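Local coordinates for cobalamin biosynthesis protein CobN (Mycobacterium tuberculosis, PDB 7C6O) that is the large, catalytic subunit of cobaltochelatase, which probably inserts cobalt into the corrin ring during cobalamin biosynthesis, at residues 519-524 and 1019-1024. Sequence-based numbering, arbitrary orientation.
Sequences AIYHDP and DADLAQ. With GOL (glycerol), chain E.
Gln1024 meets the ring of Tyr521 at its edge: the amide carbon CD lies 3.6 Å from Tyr521 CD2, near the ring plane, with the amide turned 72° to the ring. The glutamine owes this reach to a fully extended chain, CG anti to the backbone N (chi1 179°), which carries the amide from helix 1019-1030 across to residues 519-524. No direct hydrogen bond joins the two segments; a water bridges them, donating to Tyr521 O and accepting from Gln1024 NE2 (2.9 Å). In the crystal a glycerol, probably from the crystallisation liquor, also links Gln1024 and His522: NE2 of the glutamine donates to its O3 at an N-H...O angle of 154°, and O3 donates to His522 NE2 (3.0 Å), an imidazole nitrogen suited to accept. The His522 ring stands nearly perpendicular to the amide. Both amide N-H groups have acceptors, which would set its rotation in this crystal, and a long, polar glutamine suits this surface position. Glycerol O2 also sits over one face of the Tyr521 ring, offset toward the rim. At the far end of the tyrosine, OH packs against Asp1021 CB at 3.4 Å, the carboxylate plane standing almost perpendicular to the ring. Neither polar group bonds the other: Asp1021, short and acidic in the first turn of helix 1019-1030, accepts through OD2 from Arg1017 N just before that helix, while tyrosine's length brings OH to Ser1015 O. Beneath this surface seam between helices 517-522 and 1019-1030, Tyr521 also rests on Leu1010 of helix 1007-1013, and Leu1022 and Ala1023 pack against helix 1072-1089.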
# COMPACT_ATOMS: atom_id res chain seq x y z
N ALA A 519 3.60 20.82 17.79
CA ALA A 519 3.43 20.35 16.41
C ALA A 519 2.37 19.26 16.31
O ALA A 519 1.77 19.08 15.24
CB ALA A 519 4.77 19.85 15.87
N ILE A 520 2.12 18.53 17.40
CA ILE A 520 1.09 17.49 17.36
C ILE A 520 -0.29 18.12 17.20
O ILE A 520 -1.16 17.58 16.51
CB ILE A 520 1.16 16.62 18.63
CG1 ILE A 520 2.54 15.97 18.75
CG2 ILE A 520 0.07 15.56 18.60
CD1 ILE A 520 2.73 15.20 20.04
N TYR A 521 -0.51 19.28 17.82
CA TYR A 521 -1.80 19.94 17.75
C TYR A 521 -1.99 20.76 16.48
O TYR A 521 -3.12 21.12 16.16
CB TYR A 521 -2.01 20.85 18.96
CG TYR A 521 -2.40 20.13 20.23
CD1 TYR A 521 -1.44 19.54 21.05
CD2 TYR A 521 -3.73 20.04 20.63
CE1 TYR A 521 -1.80 18.88 22.21
CE2 TYR A 521 -4.10 19.38 21.79
CZ TYR A 521 -3.13 18.81 22.58
OH TYR A 521 -3.48 18.15 23.74
N HIS A 522 -0.91 21.07 15.75
CA HIS A 522 -1.02 22.06 14.68
C HIS A 522 -0.29 21.72 13.39
O HIS A 522 -0.60 22.34 12.37
CB HIS A 522 -0.51 23.42 15.17
CG HIS A 522 -1.30 23.98 16.31
ND1 HIS A 522 -2.48 24.67 16.14
CD2 HIS A 522 -1.07 23.95 17.65
CE1 HIS A 522 -2.95 25.03 17.32
NE2 HIS A 522 -2.12 24.61 18.25
N ASP A 523 0.66 20.79 13.37
CA ASP A 523 1.55 20.62 12.22
C ASP A 523 1.70 19.15 11.85
O ASP A 523 2.76 18.55 12.09
CB ASP A 523 2.92 21.24 12.51
CG ASP A 523 2.81 22.68 12.96
OD1 ASP A 523 2.42 23.54 12.14
OD2 ASP A 523 3.11 22.95 14.15
N PRO A 524 0.68 18.55 11.25
CA PRO A 524 0.87 17.22 10.67
C PRO A 524 1.94 17.20 9.59
O PRO A 524 2.52 16.14 9.34
CB PRO A 524 -0.51 16.87 10.10
CG PRO A 524 -1.19 18.19 9.91
CD PRO A 524 -0.68 19.07 11.01
N ASP A 1019 -11.49 15.31 26.12
CA ASP A 1019 -12.00 15.02 24.78
C ASP A 1019 -11.71 16.15 23.81
O ASP A 1019 -11.50 15.90 22.62
CB ASP A 1019 -13.51 14.76 24.83
CG ASP A 1019 -13.86 13.44 25.48
OD1 ASP A 1019 -12.93 12.64 25.76
OD2 ASP A 1019 -15.06 13.19 25.71
N ALA A 1020 -11.71 17.40 24.29
CA ALA A 1020 -11.43 18.53 23.41
C ALA A 1020 -10.03 18.43 22.82
O ALA A 1020 -9.81 18.79 21.66
CB ALA A 1020 -11.61 19.85 24.16
N ASP A 1021 -9.07 17.95 23.61
CA ASP A 1021 -7.71 17.78 23.11
C ASP A 1021 -7.64 16.66 22.08
O ASP A 1021 -7.01 16.81 21.03
CB ASP A 1021 -6.75 17.49 24.27
CG ASP A 1021 -6.60 18.66 25.21
OD1 ASP A 1021 -6.69 19.82 24.75
OD2 ASP A 1021 -6.38 18.41 26.41
N LEU A 1022 -8.26 15.52 22.39
CA LEU A 1022 -8.29 14.41 21.43
C LEU A 1022 -8.90 14.86 20.10
O LEU A 1022 -8.34 14.60 19.03
CB LEU A 1022 -9.08 13.24 22.01
CG LEU A 1022 -8.56 12.62 23.31
CD1 LEU A 1022 -9.50 11.51 23.79
CD2 LEU A 1022 -7.15 12.08 23.12
N ALA A 1023 -10.04 15.55 20.16
CA ALA A 1023 -10.70 15.99 18.94
C ALA A 1023 -9.87 17.03 18.19
O ALA A 1023 -9.84 17.04 16.96
CB ALA A 1023 -12.08 16.55 19.27
N GLN A 1024 -9.19 17.92 18.92
CA GLN A 1024 -8.40 18.96 18.27
C GLN A 1024 -7.25 18.35 17.46
O GLN A 1024 -6.98 18.77 16.33
CB GLN A 1024 -7.86 19.95 19.29
CG GLN A 1024 -7.00 21.05 18.67
CD GLN A 1024 -6.52 22.08 19.68
OE1 GLN A 1024 -6.82 22.00 20.87
NE2 GLN A 1024 -5.76 23.06 19.19
C1 GOL E . -0.65 24.02 22.00
O1 GOL E . -0.23 22.84 22.61
C2 GOL E . -2.14 23.82 21.62
O2 GOL E . -2.84 23.16 22.61
C3 GOL E . -2.68 25.24 21.37
O3 GOL E . -3.85 25.11 20.62
O HOH W 1 -5.30 22.62 16.31